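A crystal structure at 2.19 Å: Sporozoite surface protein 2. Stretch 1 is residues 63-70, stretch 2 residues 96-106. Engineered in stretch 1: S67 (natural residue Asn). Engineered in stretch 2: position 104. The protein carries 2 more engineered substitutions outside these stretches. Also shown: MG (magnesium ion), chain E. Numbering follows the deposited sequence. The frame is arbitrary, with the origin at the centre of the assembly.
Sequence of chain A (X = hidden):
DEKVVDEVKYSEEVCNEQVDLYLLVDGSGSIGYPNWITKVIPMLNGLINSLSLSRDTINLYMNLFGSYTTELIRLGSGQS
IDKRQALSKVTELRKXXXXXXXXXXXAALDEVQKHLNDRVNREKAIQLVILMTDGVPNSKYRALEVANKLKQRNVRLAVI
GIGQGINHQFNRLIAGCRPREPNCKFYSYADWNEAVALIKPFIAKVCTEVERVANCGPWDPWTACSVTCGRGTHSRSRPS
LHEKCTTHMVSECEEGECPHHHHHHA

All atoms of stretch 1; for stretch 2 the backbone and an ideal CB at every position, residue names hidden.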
# COMPACT_ATOMS: atom_id res chain seq x y z
N ASN A 63 -0.97 2.96 14.58
CA ASN A 63 -0.82 4.17 15.36
C ASN A 63 -1.91 4.25 16.41
O ASN A 63 -3.09 3.98 16.12
CB ASN A 63 -0.91 5.42 14.46
CG ASN A 63 -0.37 6.66 15.13
OD1 ASN A 63 -0.99 7.21 16.05
ND2 ASN A 63 0.79 7.13 14.67
N LEU A 64 -1.53 4.64 17.61
CA LEU A 64 -2.47 4.84 18.69
C LEU A 64 -2.61 6.35 18.93
O LEU A 64 -1.63 7.03 19.24
CB LEU A 64 -1.94 4.19 19.97
CG LEU A 64 -2.82 4.29 21.21
CD1 LEU A 64 -4.08 3.46 21.03
CD2 LEU A 64 -2.06 3.82 22.42
N PHE A 65 -3.82 6.88 18.79
CA PHE A 65 -3.98 8.32 19.02
C PHE A 65 -4.90 8.66 20.18
O PHE A 65 -5.92 8.02 20.41
CB PHE A 65 -4.39 9.05 17.74
CG PHE A 65 -5.73 8.65 17.18
CD1 PHE A 65 -5.85 7.57 16.31
CD2 PHE A 65 -6.87 9.38 17.50
CE1 PHE A 65 -7.08 7.21 15.78
CE2 PHE A 65 -8.11 9.03 16.97
CZ PHE A 65 -8.22 7.94 16.11
N GLY A 66 -4.50 9.68 20.93
CA GLY A 66 -5.23 10.12 22.10
C GLY A 66 -4.81 11.55 22.30
O GLY A 66 -4.91 12.34 21.37
N SER A 67 -4.34 11.89 23.50
CA SER A 67 -3.80 13.23 23.76
C SER A 67 -2.60 13.47 22.87
O SER A 67 -2.33 14.59 22.45
CB SER A 67 -3.37 13.38 25.23
OG SER A 67 -4.49 13.61 26.07
N TYR A 68 -1.86 12.39 22.61
CA TYR A 68 -0.67 12.43 21.78
C TYR A 68 -0.88 11.36 20.71
O TYR A 68 -1.95 10.76 20.64
CB TYR A 68 0.55 12.12 22.64
CG TYR A 68 1.84 12.72 22.14
CD1 TYR A 68 1.92 14.08 21.83
CD2 TYR A 68 2.98 11.93 21.98
CE1 TYR A 68 3.11 14.63 21.38
CE2 TYR A 68 4.17 12.47 21.52
CZ TYR A 68 4.23 13.82 21.22
OH TYR A 68 5.41 14.36 20.76
N THR A 69 0.11 11.13 19.86
CA THR A 69 0.06 9.97 18.96
C THR A 69 1.26 9.08 19.21
O THR A 69 2.34 9.56 19.58
CB THR A 69 0.01 10.34 17.44
OG1 THR A 69 1.21 10.99 17.04
CG2 THR A 69 -1.20 11.21 17.13
N THR A 70 1.06 7.78 19.03
CA THR A 70 2.14 6.83 19.24
C THR A 70 2.18 5.86 18.08
O THR A 70 1.24 5.10 17.85
CB THR A 70 1.98 6.04 20.57
OG1 THR A 70 1.70 6.95 21.64
CG2 THR A 70 3.26 5.28 20.87
N UNK A 96 -1.50 -3.10 29.26
CA UNK A 96 -0.75 -1.98 29.82
C UNK A 96 -1.25 -0.58 29.41
O UNK A 96 -0.74 0.42 29.90
CB UNK A 96 0.72 -2.12 29.41
N UNK A 97 -2.22 -0.51 28.51
CA UNK A 97 -2.75 0.79 28.10
C UNK A 97 -4.18 1.00 28.57
O UNK A 97 -5.05 0.17 28.29
CB UNK A 97 -2.68 0.93 26.58
N UNK A 98 -4.43 2.09 29.29
CA UNK A 98 -5.80 2.49 29.63
C UNK A 98 -6.11 3.80 28.92
O UNK A 98 -5.32 4.75 28.99
CB UNK A 98 -5.98 2.63 31.14
N UNK A 99 -7.25 3.85 28.20
CA UNK A 99 -7.59 5.04 27.42
C UNK A 99 -7.68 6.28 28.29
O UNK A 99 -8.20 6.21 29.40
CB UNK A 99 -8.91 4.83 26.68
N UNK A 100 -7.15 7.39 27.81
CA UNK A 100 -7.24 8.65 28.52
C UNK A 100 -7.03 9.78 27.52
O UNK A 100 -6.48 9.58 26.43
CB UNK A 100 -6.22 8.72 29.66
N UNK A 101 -7.47 10.98 27.88
CA UNK A 101 -7.09 12.17 27.15
C UNK A 101 -7.99 12.53 25.99
O UNK A 101 -9.07 11.97 25.80
CB UNK A 101 -5.66 12.00 26.63
N UNK A 102 -7.52 13.49 25.21
CA UNK A 102 -8.28 13.99 24.08
C UNK A 102 -8.00 13.10 22.85
O UNK A 102 -7.50 11.99 22.99
CB UNK A 102 -7.93 15.45 23.80
N UNK A 103 -8.33 13.58 21.65
CA UNK A 103 -8.39 12.72 20.47
C UNK A 103 -7.67 13.32 19.26
O UNK A 103 -8.28 14.00 18.43
CB UNK A 103 -9.85 12.44 20.11
N UNK A 104 -6.37 13.06 19.16
CA UNK A 104 -5.54 13.59 18.08
C UNK A 104 -5.77 12.87 16.74
O UNK A 104 -4.85 12.26 16.18
CB UNK A 104 -4.06 13.49 18.47
N UNK A 105 -6.99 12.95 16.22
CA UNK A 105 -7.33 12.16 15.04
C UNK A 105 -6.67 12.71 13.77
O UNK A 105 -6.21 11.95 12.92
CB UNK A 105 -8.85 12.12 14.86
N UNK A 106 -6.62 14.03 13.65
CA UNK A 106 -6.00 14.68 12.50
C UNK A 106 -4.51 14.33 12.45
O UNK A 106 -3.98 14.02 11.39
CB UNK A 106 -6.20 16.20 12.56
MG MG E . -12.13 11.08 22.45

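Position 96 has nothing of stretch 1 within 5.5 Å of its ideal CB, so stretch 1 sets no preference; the residue is T96, which makes no contact across the stretches. At 97 the CA-to-CB bond points toward stretch 1, and the ideal CB stands 5.1 Å from L64 CD2. That gap suits an apolar or aromatic side chain long enough to cover the leucine. Y97 fills it with chi1 in the t well: L64 CD2 lies over one ring face, 3.8 Å from Y97 CE1, a CH-pi contact almost along the ring normal. The phenol also receives a weak hydrogen bond from water 2, which is bound to S67 N as well.

Positions 98 and 99 meet nothing in stretch 1, and many residues would serve. At 99 the phi of -59° and psi of 138° are compatible with proline. The residues are T98 and P99, neither in contact.

At 100 CA-to-CB points sideways and the ideal CB has no neighbour in stretch 1, so only a long side chain could reach across. Y100, with chi1 in the p well, brings its ring end closer, with CE2 4.1 Å from S67 OG; its backbone O accepts a hydrogen bond from water 2.

Position 101 is the most restrictive. Phi is 88° and psi -170°, angles at which a CB would be jammed against the preceding carbonyl oxygen, and the ideal CB would also lie 2.1 Å from S67 OG. Both point to glycine, and G101 lets its CA approach S67 OG to 3.2 Å.

At 102 CB points sideways, 4.5 Å from S67 OG, leaving room for small or polar groups of several kinds. The backbone makes the direct bond here, T102 N donating to S67 OG at 3.2 Å, which any residue but proline could supply. T102 adds a hydroxyl that shares water 1 with S67 O: OG1 is 2.9 Å from the water, which donates to S67 O.

At 103 CB points away from stretch 1, but the nearby magnesium ion favours a side chain with an oxygen ligand; serine, threonine or aspartate would be candidates. T103 binds MG through OG1 at 2.2 Å, while its CG2 packs at the edge of the F65 ring, 3.6 Å from F65 CE2.

Position 104 offers little space: its ideal CB is 3.2 Å from G66 O and 3.9 Å from T69 CG2. A small side chain fits most easily, and a donor could use the carbonyl. The residue is S104, an engineered substitution. Its N and OG both donate to G66 O, at 2.7 Å and 2.9 Å respectively, so one carbonyl oxygen receives two bonds. Although S104 occupies the N-cap position, its side chain makes no capping bond.

At 105 the ideal CB lies 3.8 Å from F65 CE2, which favours an apolar residue. M105 supplies one, with its CB 3.8 Å from F65 CE2 and chi1 and chi2 both t. Position 106 points away and is unconstrained by stretch 1; it is T106.

Stretch 2 96-106: TYTPYGTTSMT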
# COMPACT_ATOMS: atom_id res chain seq x y z
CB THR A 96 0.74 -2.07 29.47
OG1 THR A 96 0.91 -1.89 28.06
CG2 THR A 96 1.32 -3.43 29.88
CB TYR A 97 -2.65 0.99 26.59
CG TYR A 97 -3.15 2.36 26.18
CD1 TYR A 97 -2.38 3.49 26.40
CD2 TYR A 97 -4.41 2.52 25.62
CE1 TYR A 97 -2.85 4.75 26.07
CE2 TYR A 97 -4.89 3.78 25.29
CZ TYR A 97 -4.10 4.89 25.50
OH TYR A 97 -4.58 6.14 25.16
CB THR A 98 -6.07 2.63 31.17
OG1 THR A 98 -5.23 3.64 31.72
CG2 THR A 98 -5.78 1.33 31.89
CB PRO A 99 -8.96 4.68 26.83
CG PRO A 99 -8.96 3.18 26.75
CD PRO A 99 -8.19 2.73 27.97
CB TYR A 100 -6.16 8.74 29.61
CG TYR A 100 -4.78 9.02 29.04
CD1 TYR A 100 -3.98 7.97 28.57
CD2 TYR A 100 -4.27 10.32 28.96
CE1 TYR A 100 -2.71 8.21 28.03
CE2 TYR A 100 -3.02 10.58 28.42
CZ TYR A 100 -2.24 9.52 27.96
OH TYR A 100 -0.99 9.76 27.44
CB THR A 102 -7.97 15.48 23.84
OG1 THR A 102 -6.55 15.66 23.78
CG2 THR A 102 -8.52 16.33 25.02
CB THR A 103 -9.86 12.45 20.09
OG1 THR A 103 -10.61 12.15 21.28
CG2 THR A 103 -9.97 11.29 19.10
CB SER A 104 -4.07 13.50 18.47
OG SER A 104 -3.78 14.36 19.55
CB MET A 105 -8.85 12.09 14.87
CG MET A 105 -9.30 11.28 13.68
SD MET A 105 -11.08 11.37 13.41
CE MET A 105 -11.66 10.66 14.95
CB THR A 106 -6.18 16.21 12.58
OG1 THR A 106 -7.57 16.53 12.47
CG2 THR A 106 -5.38 16.93 11.46
O HOH W 1 -4.39 16.23 21.96
O HOH W 2 -4.03 9.41 25.34
O HOH W 3 -11.78 11.80 24.48
O HOH W 4 -12.46 10.13 20.55
O HOH W 5 -13.16 12.94 22.34
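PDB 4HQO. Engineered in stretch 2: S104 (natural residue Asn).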